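Local coordinates for protein cysteine hydrolase (Staphylococcus aureus, PDB 6KUA) that probably hydrolyses nicotinamide to nicotinic acid and ammonia, acting as a zinc-containing nicotinamidase of the isochorismatase-like cysteine hydrolase family, at residues L7-S12 with Y107-G112; S37-F42 with I49-D54; L118-S123 with Y146-K151; V127-V132 with L139-S144. All coordinates share one frame; numbering follows the deposited sequence.

Interaction 1 of 4, residues L7-S12 with Y107-G112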
loop_
_atom_site.group_PDB
_atom_site.type_symbol
_atom_site.label_atom_id
_atom_site.label_comp_id
_atom_site.label_asym_id
_atom_site.label_seq_id
_atom_site.Cartn_x
_atom_site.Cartn_y
_atom_site.Cartn_z
ATOM N N LEU A 7 2.101 17.852 9.699
ATOM C CA LEU A 7 2.288 16.549 10.332
ATOM C C LEU A 7 3.263 16.718 11.486
ATOM O O LEU A 7 4.430 17.065 11.263
ATOM C CB LEU A 7 2.813 15.512 9.331
ATOM C CG LEU A 7 2.058 15.355 8.010
ATOM C CD1 LEU A 7 2.601 14.187 7.165
ATOM C CD2 LEU A 7 0.558 15.195 8.245
ATOM N N VAL A 8 2.788 16.471 12.705
ATOM C CA VAL A 8 3.604 16.577 13.916
ATOM C C VAL A 8 3.948 15.164 14.363
ATOM O O VAL A 8 3.097 14.443 14.895
ATOM C CB VAL A 8 2.888 17.352 15.026
ATOM C CG1 VAL A 8 3.794 17.476 16.258
ATOM C CG2 VAL A 8 2.470 18.717 14.499
ATOM N N VAL A 9 5.200 14.771 14.149
ATOM C CA VAL A 9 5.629 13.382 14.304
ATOM C C VAL A 9 6.267 13.184 15.677
ATOM O O VAL A 9 7.278 13.820 16.007
ATOM C CB VAL A 9 6.595 12.977 13.179
ATOM C CG1 VAL A 9 6.968 11.510 13.302
ATOM C CG2 VAL A 9 5.953 13.248 11.818
ATOM N N ASP A 10 5.643 12.311 16.477
ATOM C CA ASP A 10 6.216 11.721 17.697
ATOM C C ASP A 10 6.798 12.745 18.669
ATOM O O ASP A 10 7.861 12.535 19.262
ATOM C CB ASP A 10 7.264 10.670 17.336
ATOM C CG ASP A 10 6.636 9.348 17.007
ATOM O OD1 ASP A 10 5.823 8.863 17.827
ATOM O OD2 ASP A 10 6.924 8.803 15.919
ATOM N N TYR A 11 6.079 13.847 18.884
ATOM C CA TYR A 11 6.555 14.873 19.812
ATOM C C TYR A 11 6.039 14.607 21.228
ATOM O O TYR A 11 5.329 15.411 21.827
ATOM C CB TYR A 11 6.151 16.259 19.333
ATOM C CG TYR A 11 7.052 17.308 19.918
ATOM C CD1 TYR A 11 8.348 17.455 19.455
ATOM C CD2 TYR A 11 6.629 18.108 20.973
ATOM C CE1 TYR A 11 9.193 18.392 19.993
ATOM C CE2 TYR A 11 7.470 19.051 21.532
ATOM C CZ TYR A 11 8.750 19.188 21.035
ATOM O OH TYR A 11 9.594 20.125 21.561
ATOM N N SER A 12 6.421 13.452 21.758
ATOM C CA SER A 12 5.923 12.958 23.032
ATOM C C SER A 12 6.949 13.148 24.141
ATOM O O SER A 12 8.149 13.307 23.897
ATOM C CB SER A 12 5.564 11.477 22.934
ATOM O OG SER A 12 6.732 10.687 22.974
ATOM N N TYR A 107 7.817 3.545 12.261
ATOM C CA TYR A 107 8.332 4.910 12.168
ATOM C C TYR A 107 7.531 5.735 11.162
ATOM O O TYR A 107 7.226 6.907 11.413
ATOM C CB TYR A 107 9.804 4.906 11.755
ATOM C CG TYR A 107 10.720 3.978 12.541
ATOM C CD1 TYR A 107 10.888 4.120 13.910
ATOM C CD2 TYR A 107 11.438 2.979 11.890
ATOM C CE1 TYR A 107 11.738 3.267 14.622
ATOM C CE2 TYR A 107 12.292 2.133 12.578
ATOM C CZ TYR A 107 12.442 2.286 13.940
ATOM O OH TYR A 107 13.289 1.437 14.615
ATOM N N ASP A 108 7.208 5.140 10.005
ATOM C CA ASP A 108 6.543 5.837 8.908
ATOM C C ASP A 108 5.090 6.121 9.274
ATOM O O ASP A 108 4.301 5.197 9.472
ATOM C CB ASP A 108 6.638 4.978 7.644
ATOM C CG ASP A 108 5.834 5.524 6.455
ATOM O OD1 ASP A 108 5.226 6.626 6.515
ATOM O OD2 ASP A 108 5.825 4.816 5.421
ATOM N N SER A 109 4.732 7.403 9.302
ATOM C CA SER A 109 3.392 7.831 9.701
ATOM C C SER A 109 2.299 7.343 8.752
ATOM O O SER A 109 1.121 7.345 9.135
ATOM C CB SER A 109 3.353 9.358 9.777
ATOM O OG SER A 109 4.209 9.855 10.806
ATOM N N PHE A 110 2.652 6.944 7.529
ATOM C CA PHE A 110 1.671 6.464 6.563
ATOM C C PHE A 110 1.467 4.950 6.611
ATOM O O PHE A 110 0.485 4.457 6.046
ATOM C CB PHE A 110 2.083 6.847 5.140
ATOM C CG PHE A 110 2.056 8.330 4.868
ATOM C CD1 PHE A 110 3.118 9.145 5.250
ATOM C CD2 PHE A 110 0.970 8.909 4.223
ATOM C CE1 PHE A 110 3.100 10.525 4.977
ATOM C CE2 PHE A 110 0.938 10.291 3.955
ATOM C CZ PHE A 110 2.003 11.093 4.335
ATOM N N PHE A 111 2.365 4.203 7.251
ATOM C CA PHE A 111 2.281 2.747 7.199
ATOM C C PHE A 111 1.175 2.234 8.106
ATOM O O PHE A 111 1.143 2.545 9.298
ATOM C CB PHE A 111 3.611 2.110 7.582
ATOM C CG PHE A 111 3.610 0.627 7.399
ATOM C CD1 PHE A 111 3.751 0.078 6.136
ATOM C CD2 PHE A 111 3.395 -0.218 8.478
ATOM C CE1 PHE A 111 3.720 -1.293 5.956
ATOM C CE2 PHE A 111 3.359 -1.596 8.300
ATOM C CZ PHE A 111 3.522 -2.127 7.049
ATOM N N GLY A 112 0.256 1.459 7.538
ATOM C CA GLY A 112 -0.838 0.894 8.309
ATOM C C GLY A 112 -1.783 1.903 8.934
ATOM O O GLY A 112 -2.516 1.558 9.863
#
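Val9, on the central strand of the parallel sheet, faces Ser109 in a type I beta turn, with 7.6 Å between their CA atoms and no hydrogen bond joining the two backbones. The sheet is that of the alpha/beta isochorismatase-like fold, and the turn, Asp108 to Phe111, lies between strand 99-104 and helix 115-121. Val9 presents both methyls to one oxygen: CG2 is 3.9 Å and CG1 4.1 Å from Ser109 OG. A beta-branched residue suits the strand and offers a broad apolar surface here. Serine suits this buried position because its small hydroxyl, turned beside its own backbone N (chi1 -65°), can lie against the valine methyls while it hydrogen-bonds Thr141 OG1. Further back along the strand, Leu7 CD1 reaches Phe110 CZ at 4.2 Å, meeting the ring obliquely. Leu7 and Val9 point to the same side of the sheet, as alternate strand residues do. Just beyond Val9, Asp10 is salt-bridged to Lys104, consistent with the Asp-Lys-Cys triad of the family. The turn is braced by an Asx turn: Phe110 N donates to Asp108 OD1 at 2.8 Å, nearly straight at 164°, approaching from above the carboxylate plane.

Interaction 2 of 4, residues S37-F42 with I49-D54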
loop_
_atom_site.group_PDB
_atom_site.type_symbol
_atom_site.label_atom_id
_atom_site.label_comp_id
_atom_site.label_asym_id
_atom_site.label_seq_id
_atom_site.Cartn_x
_atom_site.Cartn_y
_atom_site.Cartn_z
ATOM N N SER A 37 4.315 27.439 17.052
ATOM C CA SER A 37 3.956 28.474 16.104
ATOM C C SER A 37 3.533 27.913 14.749
ATOM O O SER A 37 2.791 28.587 14.027
ATOM C CB SER A 37 5.113 29.466 15.949
ATOM O OG SER A 37 5.994 29.082 14.914
ATOM N N ARG A 38 3.967 26.706 14.375
ATOM C CA ARG A 38 3.449 26.141 13.128
ATOM C C ARG A 38 2.004 25.699 13.307
ATOM O O ARG A 38 1.177 25.872 12.405
ATOM C CB ARG A 38 4.306 24.960 12.652
ATOM C CG ARG A 38 5.755 25.289 12.329
ATOM C CD ARG A 38 5.901 26.536 11.473
ATOM N NE ARG A 38 5.275 26.356 10.172
ATOM C CZ ARG A 38 4.601 27.298 9.523
ATOM N NH1 ARG A 38 4.467 28.511 10.052
ATOM N NH2 ARG A 38 4.061 27.019 8.343
ATOM N N ILE A 39 1.687 25.134 14.472
ATOM C CA ILE A 39 0.319 24.713 14.761
ATOM C C ILE A 39 -0.616 25.915 14.725
ATOM O O ILE A 39 -1.688 25.874 14.110
ATOM C CB ILE A 39 0.259 23.984 16.116
ATOM C CG1 ILE A 39 1.094 22.704 16.063
ATOM C CG2 ILE A 39 -1.187 23.651 16.498
ATOM C CD1 ILE A 39 1.295 22.060 17.414
ATOM N N ASN A 40 -0.206 27.017 15.359
ATOM C CA ASN A 40 -1.036 28.216 15.352
ATOM C C ASN A 40 -1.209 28.754 13.943
ATOM O O ASN A 40 -2.296 29.219 13.581
ATOM C CB ASN A 40 -0.431 29.280 16.264
ATOM C CG ASN A 40 -0.703 29.002 17.726
ATOM O OD1 ASN A 40 -1.815 28.646 18.092
ATOM N ND2 ASN A 40 0.311 29.147 18.566
ATOM N N ASP A 41 -0.153 28.697 13.129
ATOM C CA ASP A 41 -0.262 29.149 11.744
ATOM C C ASP A 41 -1.340 28.372 10.995
ATOM O O ASP A 41 -2.262 28.955 10.417
ATOM C CB ASP A 41 1.086 29.002 11.038
ATOM C CG ASP A 41 1.111 29.690 9.681
ATOM O OD1 ASP A 41 1.378 30.906 9.638
ATOM O OD2 ASP A 41 0.873 29.021 8.650
ATOM N N PHE A 42 -1.226 27.045 10.985
ATOM C CA PHE A 42 -2.220 26.215 10.312
ATOM C C PHE A 42 -3.608 26.417 10.903
ATOM O O PHE A 42 -4.593 26.502 10.167
ATOM C CB PHE A 42 -1.810 24.740 10.394
ATOM C CG PHE A 42 -0.789 24.343 9.356
ATOM C CD1 PHE A 42 0.534 24.775 9.461
ATOM C CD2 PHE A 42 -1.155 23.569 8.260
ATOM C CE1 PHE A 42 1.474 24.425 8.504
ATOM C CE2 PHE A 42 -0.212 23.212 7.294
ATOM C CZ PHE A 42 1.102 23.644 7.420
ATOM N N ILE A 49 -4.213 19.643 10.859
ATOM C CA ILE A 49 -3.041 19.306 11.655
ATOM C C ILE A 49 -3.210 17.880 12.151
ATOM O O ILE A 49 -4.226 17.551 12.774
ATOM C CB ILE A 49 -2.846 20.263 12.846
ATOM C CG1 ILE A 49 -2.826 21.718 12.373
ATOM C CG2 ILE A 49 -1.554 19.939 13.552
ATOM C CD1 ILE A 49 -3.530 22.675 13.300
ATOM N N PHE A 50 -2.205 17.044 11.894
ATOM C CA PHE A 50 -2.222 15.637 12.277
ATOM C C PHE A 50 -1.103 15.410 13.279
ATOM O O PHE A 50 0.066 15.683 12.977
ATOM C CB PHE A 50 -2.061 14.726 11.057
ATOM C CG PHE A 50 -3.156 14.872 10.033
ATOM C CD1 PHE A 50 -3.198 15.975 9.189
ATOM C CD2 PHE A 50 -4.135 13.889 9.902
ATOM C CE1 PHE A 50 -4.212 16.121 8.238
ATOM C CE2 PHE A 50 -5.156 14.013 8.948
ATOM C CZ PHE A 50 -5.197 15.125 8.115
ATOM N N PHE A 51 -1.464 14.951 14.479
ATOM C CA PHE A 51 -0.494 14.522 15.475
ATOM C C PHE A 51 -0.333 13.009 15.355
ATOM O O PHE A 51 -1.297 12.262 15.558
ATOM C CB PHE A 51 -0.939 14.936 16.882
ATOM C CG PHE A 51 -0.976 16.432 17.089
ATOM C CD1 PHE A 51 -2.090 17.166 16.731
ATOM C CD2 PHE A 51 0.116 17.099 17.629
ATOM C CE1 PHE A 51 -2.125 18.557 16.915
ATOM C CE2 PHE A 51 0.094 18.464 17.817
ATOM C CZ PHE A 51 -1.029 19.200 17.460
ATOM N N LEU A 52 0.866 12.572 14.972
ATOM C CA LEU A 52 1.156 11.172 14.682
ATOM C C LEU A 52 2.036 10.612 15.790
ATOM O O LEU A 52 3.118 11.146 16.049
ATOM C CB LEU A 52 1.840 11.033 13.326
ATOM C CG LEU A 52 0.837 11.384 12.232
ATOM C CD1 LEU A 52 1.403 12.438 11.291
ATOM C CD2 LEU A 52 0.440 10.121 11.495
ATOM N N MET A 53 1.580 9.530 16.428
ATOM C CA MET A 53 2.188 9.067 17.672
ATOM C C MET A 53 2.372 7.557 17.699
ATOM O O MET A 53 1.413 6.806 17.516
ATOM C CB MET A 53 1.338 9.496 18.869
ATOM C CG MET A 53 1.231 11.007 19.004
ATOM S SD MET A 53 2.761 11.708 19.636
ATOM C CE MET A 53 3.265 10.358 20.687
ATOM N N ASP A 54 3.608 7.133 17.942
ATOM C CA ASP A 54 3.928 5.736 18.197
ATOM C C ASP A 54 2.964 5.126 19.207
ATOM O O ASP A 54 2.751 5.669 20.296
ATOM C CB ASP A 54 5.363 5.625 18.723
ATOM C CG ASP A 54 6.326 5.079 17.684
ATOM O OD1 ASP A 54 5.890 4.234 16.859
ATOM O OD2 ASP A 54 7.512 5.501 17.690
#
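Ile39 and Phe42, on one side of helix 37-42, pack against Ile49 and Phe51 of strand 49-54; the short axes approach to 10.1 Å and run at 143°, the return of a helix into the next strand of an alpha/beta sheet. Ile39 meets both strand residues. Its CG2 lies 4.1 Å from Ile49 CD1, and the two side chains cross at about a right angle. CG1 is placed beside the backbone N (chi1 -63°), sending CD1 out along the strand to the edge of the Phe51 ring, 3.7 Å from CZ and near the ring plane. The backbone joins in as well, for Ile39 O is 3.8 Å from Ile49 CD1. Phe42 then touches the strand with its CB, 3.8 Å from Ile49 CG1, while its ring leads away to a cation-pi contact with Arg4. Branched Ile49 touches both Ile39 and Phe42, and flat Phe51 offers an edge that a methyl can abut; its ring also meets Tyr90 edge-to-face. With no hydrogen bond between the segments, the contact rests on dispersion and on the burial of apolar surface.

Interaction 3 of 4, residues L118-S123 with Y146-K151; sequences LLRERS and YNLGYK
Leu119, near the end of helix 115-121, lies against the phenol end of Tyr150, which follows helix 137-147. Starting at its root, Leu119 CB is 3.3 Å from Tyr150 OH, the tightest approach in the contact. CG stands farther off, 4.0 Å from the same oxygen. From there CD1 continues along the phenol, 3.5 Å from OH and 3.7 Å from CZ, meeting the ring obliquely, whereas CD2 points toward strand 48-54. A leucine suits the place because its two methyls serve different neighbours, and a tyrosine because its ring can pack on apolar carbons while its hydroxyl reaches a polar group: Tyr150 OH is hydrogen-bonded to Asp116, one turn earlier on the same helix as Leu119. Arg120 meets the same hydroxyl, its CG 3.8 Å from Tyr150 OH. Its chain is extended from CG to NE, carrying the guanidinium to Leu148, whose CD2 lies 4.2 Å from NH2, at the edge of the planar group. NE pairs with Asp116 and NH2 with Asp116 of the fourth subunit; Arg120 of that subunit also comes close, and the two aspartates probably offset the two positive charges. Both helices stop in Schellman motifs, at Ser123 and at Gly149, the latter with the positive phi that glycine accepts readily. The side chains of Leu119, Arg120, Leu148 and Tyr150 bridge the gap between these helix ends, which cover the same face of the sheet, with strand 126-132 following the first helix and strand 151-160 the second.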
loop_
_atom_site.group_PDB
_atom_site.type_symbol
_atom_site.label_atom_id
_atom_site.label_comp_id
_atom_site.label_asym_id
_atom_site.label_seq_id
_atom_site.Cartn_x
_atom_site.Cartn_y
_atom_site.Cartn_z
ATOM N N LEU A 118 -7.058 10.197 4.541
ATOM C CA LEU A 118 -7.552 11.394 5.214
ATOM C C LEU A 118 -7.110 12.666 4.503
ATOM O O LEU A 118 -7.899 13.605 4.357
ATOM C CB LEU A 118 -7.068 11.417 6.657
ATOM C CG LEU A 118 -7.764 10.428 7.599
ATOM C CD1 LEU A 118 -6.991 10.333 8.921
ATOM C CD2 LEU A 118 -9.219 10.837 7.849
ATOM N N LEU A 119 -5.839 12.729 4.092
ATOM C CA LEU A 119 -5.344 13.879 3.342
ATOM C C LEU A 119 -6.062 14.027 2.003
ATOM O O LEU A 119 -6.446 15.140 1.612
ATOM C CB LEU A 119 -3.838 13.739 3.121
ATOM C CG LEU A 119 -2.952 13.673 4.363
ATOM C CD1 LEU A 119 -1.533 13.153 4.017
ATOM C CD2 LEU A 119 -2.892 15.039 5.019
ATOM N N ARG A 120 -6.245 12.914 1.281
ATOM C CA ARG A 120 -6.903 12.963 -0.026
ATOM C C ARG A 120 -8.360 13.411 0.090
ATOM O O ARG A 120 -8.834 14.187 -0.748
ATOM C CB ARG A 120 -6.837 11.605 -0.707
ATOM C CG ARG A 120 -5.450 11.180 -1.178
ATOM C CD ARG A 120 -5.530 9.861 -1.972
ATOM N NE ARG A 120 -4.214 9.239 -2.132
ATOM C CZ ARG A 120 -3.882 8.429 -3.133
ATOM N NH1 ARG A 120 -4.765 8.134 -4.079
ATOM N NH2 ARG A 120 -2.656 7.932 -3.201
ATOM N N GLU A 121 -9.091 12.912 1.108
ATOM C CA GLU A 121 -10.471 13.341 1.373
ATOM C C GLU A 121 -10.581 14.863 1.415
ATOM O O GLU A 121 -11.602 15.433 1.025
ATOM C CB GLU A 121 -10.961 12.800 2.729
ATOM C CG GLU A 121 -11.581 11.412 2.774
ATOM C CD GLU A 121 -11.717 10.871 4.211
ATOM O OE1 GLU A 121 -12.027 11.650 5.137
ATOM O OE2 GLU A 121 -11.491 9.658 4.425
ATOM N N ARG A 122 -9.557 15.527 1.942
ATOM C CA ARG A 122 -9.590 16.951 2.239
ATOM C C ARG A 122 -8.871 17.792 1.199
ATOM O O ARG A 122 -8.582 18.960 1.461
ATOM C CB ARG A 122 -8.983 17.187 3.620
ATOM C CG ARG A 122 -9.853 16.639 4.713
ATOM C CD ARG A 122 -9.067 16.363 5.996
ATOM N NE ARG A 122 -9.970 15.918 7.048
ATOM C CZ ARG A 122 -10.522 14.708 7.088
ATOM N NH1 ARG A 122 -10.236 13.819 6.142
ATOM N NH2 ARG A 122 -11.351 14.381 8.073
ATOM N N SER A 123 -8.535 17.204 0.046
ATOM C CA SER A 123 -7.900 17.909 -1.062
ATOM C C SER A 123 -6.544 18.503 -0.672
ATOM O O SER A 123 -6.185 19.600 -1.113
ATOM C CB SER A 123 -8.833 18.987 -1.625
ATOM O OG SER A 123 -9.926 18.359 -2.269
ATOM N N TYR A 146 6.703 11.435 -0.182
ATOM C CA TYR A 146 7.304 11.606 -1.491
ATOM C C TYR A 146 6.746 10.598 -2.484
ATOM O O TYR A 146 6.225 10.981 -3.538
ATOM C CB TYR A 146 8.828 11.498 -1.369
ATOM C CG TYR A 146 9.527 11.355 -2.685
ATOM C CD1 TYR A 146 9.786 12.471 -3.492
ATOM C CD2 TYR A 146 9.924 10.107 -3.141
ATOM C CE1 TYR A 146 10.430 12.331 -4.722
ATOM C CE2 TYR A 146 10.558 9.965 -4.364
ATOM C CZ TYR A 146 10.810 11.071 -5.143
ATOM O OH TYR A 146 11.452 10.889 -6.350
ATOM N N ASN A 147 6.802 9.304 -2.150
ATOM C CA ASN A 147 6.277 8.283 -3.062
ATOM C C ASN A 147 4.809 8.513 -3.381
ATOM O O ASN A 147 4.370 8.280 -4.509
ATOM C CB ASN A 147 6.458 6.881 -2.474
ATOM C CG ASN A 147 7.919 6.453 -2.409
ATOM O OD1 ASN A 147 8.777 7.062 -3.042
ATOM N ND2 ASN A 147 8.202 5.406 -1.643
ATOM N N LEU A 148 4.025 8.956 -2.402
ATOM C CA LEU A 148 2.609 9.170 -2.636
ATOM C C LEU A 148 2.332 10.475 -3.399
ATOM O O LEU A 148 1.172 10.801 -3.656
ATOM C CB LEU A 148 1.865 9.128 -1.296
ATOM C CG LEU A 148 1.857 7.744 -0.611
ATOM C CD1 LEU A 148 1.573 7.867 0.860
ATOM C CD2 LEU A 148 0.846 6.789 -1.264
ATOM N N GLY A 149 3.363 11.217 -3.777
ATOM C CA GLY A 149 3.171 12.362 -4.648
ATOM C C GLY A 149 2.791 13.648 -3.952
ATOM O O GLY A 149 2.259 14.543 -4.600
ATOM N N TYR A 150 3.025 13.761 -2.646
ATOM C CA TYR A 150 2.813 15.011 -1.936
ATOM C C TYR A 150 3.989 15.945 -2.136
ATOM O O TYR A 150 5.142 15.505 -2.195
ATOM C CB TYR A 150 2.635 14.759 -0.440
ATOM C CG TYR A 150 1.348 14.089 -0.132
ATOM C CD1 TYR A 150 0.183 14.826 -0.007
ATOM C CD2 TYR A 150 1.281 12.709 0.004
ATOM C CE1 TYR A 150 -1.010 14.220 0.245
ATOM C CE2 TYR A 150 0.086 12.080 0.278
ATOM C CZ TYR A 150 -1.057 12.839 0.407
ATOM O OH TYR A 150 -2.255 12.228 0.669
ATOM N N LYS A 151 3.696 17.239 -2.225
ATOM C CA LYS A 151 4.741 18.241 -2.071
ATOM C C LYS A 151 5.099 18.324 -0.597
ATOM O O LYS A 151 4.231 18.189 0.267
ATOM C CB LYS A 151 4.277 19.609 -2.590
ATOM C CG LYS A 151 3.551 19.573 -3.946
ATOM C CD LYS A 151 3.021 20.966 -4.361
ATOM C CE LYS A 151 2.323 20.920 -5.729
ATOM N NZ LYS A 151 1.697 22.242 -6.126
#

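Interaction 4 of 4, residues V127-V132 with L139-S144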
loop_
_atom_site.group_PDB
_atom_site.type_symbol
_atom_site.label_atom_id
_atom_site.label_comp_id
_atom_site.label_asym_id
_atom_site.label_seq_id
_atom_site.Cartn_x
_atom_site.Cartn_y
_atom_site.Cartn_z
ATOM N N VAL A 127 2.359 18.692 2.358
ATOM C CA VAL A 127 2.517 18.448 3.787
ATOM C C VAL A 127 3.754 19.178 4.282
ATOM O O VAL A 127 4.768 19.270 3.580
ATOM C CB VAL A 127 2.589 16.944 4.142
ATOM C CG1 VAL A 127 1.339 16.233 3.661
ATOM C CG2 VAL A 127 3.875 16.294 3.591
ATOM N N GLU A 128 3.652 19.715 5.487
ATOM C CA GLU A 128 4.799 20.217 6.229
ATOM C C GLU A 128 5.053 19.271 7.392
ATOM O O GLU A 128 4.121 18.913 8.115
ATOM C CB GLU A 128 4.535 21.640 6.726
ATOM C CG GLU A 128 5.712 22.297 7.396
ATOM C CD GLU A 128 5.436 23.764 7.730
ATOM O OE1 GLU A 128 4.749 24.459 6.937
ATOM O OE2 GLU A 128 5.898 24.215 8.800
ATOM N N ILE A 129 6.300 18.844 7.568
ATOM C CA ILE A 129 6.605 17.809 8.543
ATOM C C ILE A 129 7.531 18.362 9.613
ATOM O O ILE A 129 8.631 18.833 9.310
ATOM C CB ILE A 129 7.237 16.571 7.898
ATOM C CG1 ILE A 129 6.406 16.097 6.718
ATOM C CG2 ILE A 129 7.315 15.463 8.929
ATOM C CD1 ILE A 129 7.087 14.950 5.955
ATOM N N VAL A 130 7.114 18.238 10.870
ATOM C CA VAL A 130 7.919 18.666 11.999
ATOM C C VAL A 130 7.933 17.537 13.017
ATOM O O VAL A 130 7.079 16.644 13.003
ATOM C CB VAL A 130 7.386 19.970 12.625
ATOM C CG1 VAL A 130 7.258 21.059 11.549
ATOM C CG2 VAL A 130 6.037 19.726 13.326
ATOM N N GLY A 131 8.912 17.584 13.914
ATOM C CA GLY A 131 8.963 16.573 14.957
ATOM C C GLY A 131 10.307 15.895 15.053
ATOM O O GLY A 131 11.332 16.495 14.705
ATOM N N VAL A 132 10.325 14.653 15.542
ATOM C CA VAL A 132 11.560 13.926 15.812
ATOM C C VAL A 132 11.367 12.469 15.410
ATOM O O VAL A 132 10.240 11.992 15.293
ATOM C CB VAL A 132 11.969 14.004 17.302
ATOM C CG1 VAL A 132 12.198 15.455 17.741
ATOM C CG2 VAL A 132 10.939 13.282 18.180
ATOM N N LEU A 139 12.107 11.067 8.548
ATOM C CA LEU A 139 12.631 10.592 7.268
ATOM C C LEU A 139 11.701 9.559 6.640
ATOM O O LEU A 139 11.343 9.662 5.461
ATOM C CB LEU A 139 14.033 9.989 7.471
ATOM C CG LEU A 139 14.565 9.124 6.316
ATOM C CD1 LEU A 139 15.001 10.004 5.167
ATOM C CD2 LEU A 139 15.732 8.200 6.752
ATOM N N HIS A 140 11.311 8.542 7.417
ATOM C CA HIS A 140 10.423 7.509 6.892
ATOM C C HIS A 140 9.084 8.101 6.466
ATOM O O HIS A 140 8.522 7.707 5.437
ATOM C CB HIS A 140 10.215 6.405 7.932
ATOM C CG HIS A 140 11.427 5.546 8.165
ATOM N ND1 HIS A 140 11.336 4.200 8.449
ATOM C CD2 HIS A 140 12.752 5.843 8.183
ATOM C CE1 HIS A 140 12.549 3.702 8.629
ATOM N NE2 HIS A 140 13.426 4.674 8.468
ATOM N N THR A 141 8.541 9.020 7.269
ATOM C CA THR A 141 7.310 9.699 6.884
ATOM C C THR A 141 7.512 10.504 5.607
ATOM O O THR A 141 6.676 10.451 4.702
ATOM C CB THR A 141 6.834 10.599 8.029
ATOM O OG1 THR A 141 6.529 9.787 9.169
ATOM C CG2 THR A 141 5.587 11.414 7.629
ATOM N N ALA A 142 8.636 11.233 5.505
ATOM C CA ALA A 142 8.892 12.055 4.319
ATOM C C ALA A 142 9.009 11.207 3.055
ATOM O O ALA A 142 8.523 11.603 1.988
ATOM C CB ALA A 142 10.165 12.886 4.516
ATOM N N ILE A 143 9.629 10.028 3.160
ATOM C CA ILE A 143 9.802 9.155 2.000
ATOM C C ILE A 143 8.457 8.649 1.493
ATOM O O ILE A 143 8.205 8.631 0.283
ATOM C CB ILE A 143 10.744 7.986 2.342
ATOM C CG1 ILE A 143 12.169 8.506 2.501
ATOM C CG2 ILE A 143 10.658 6.906 1.250
ATOM C CD1 ILE A 143 13.061 7.569 3.233
ATOM N N SER A 144 7.562 8.253 2.402
ATOM C CA SER A 144 6.230 7.842 1.974
ATOM C C SER A 144 5.443 9.007 1.378
ATOM O O SER A 144 4.719 8.825 0.394
ATOM C CB SER A 144 5.459 7.235 3.142
ATOM O OG SER A 144 5.760 5.852 3.218
#
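Ile129 CD1 rests on the backbone of helix 137-147, 3.8 Å from Ala142 CA and 4.0 Å from Ala142 CB. The same methyl lies 4.2 Å from Thr141 CG2, so a single terminal carbon of the strand meets two consecutive helix residues. Its reach comes from an extended side chain: chi2 of 174° extends CG1 and CD1 away from CB, toward the helix. Alanine suits the opposite position, being short enough to bring the helix close; the CA atoms of Ile129 and Ala142 are 7.5 Å apart. Thr141 divides its branches. With CG2 anti to the backbone N, the methyl faces the strand, while OG1, beside the N (chi1 -63°), turns back to the carbonyl of Cys137 one helical turn earlier. Strand 126-132 and helix 137-147 are the first two elements of a beta-alpha-beta unit completed by strand 151-160, and the contact is where the helix packs back on the strand that precedes it in the chain. On the sheet, Ile129 is fixed by a backbone hydrogen bond with Ser153 and flanked by the side chains of Val9 and Val154. Ala142 also touches Phe174 of helix 164-176. On the helix face turned from the strand, His140 NE2 is hydrogen-bonded to His173 NE2 of the second subunit.

Interactions 1, 2 and 4 share one parallel sheet, in which strand 4-9 lies between strands 48-54 and 126-132. Interactions 1 and 2 join beside the probable active site, where Asp10 OD1 is 2.8 Å from Asp54 N; the side chains of Val9 and Thr141, in interactions 1 and 4, lie about 11 and 12 Å from the zinc ion. At the other end of the strands, Arg38 NE and Glu128 OE2 form a 2.6 Å salt bridge between the segments of interactions 2 and 4. Interaction 3 sits farther from the chain centre, linked to interaction 1 by Phe110 CD2, 3.6 Å from Leu148 CD1, and to interaction 2 by Phe50 CE1, 3.6 Å from Leu119 CD2.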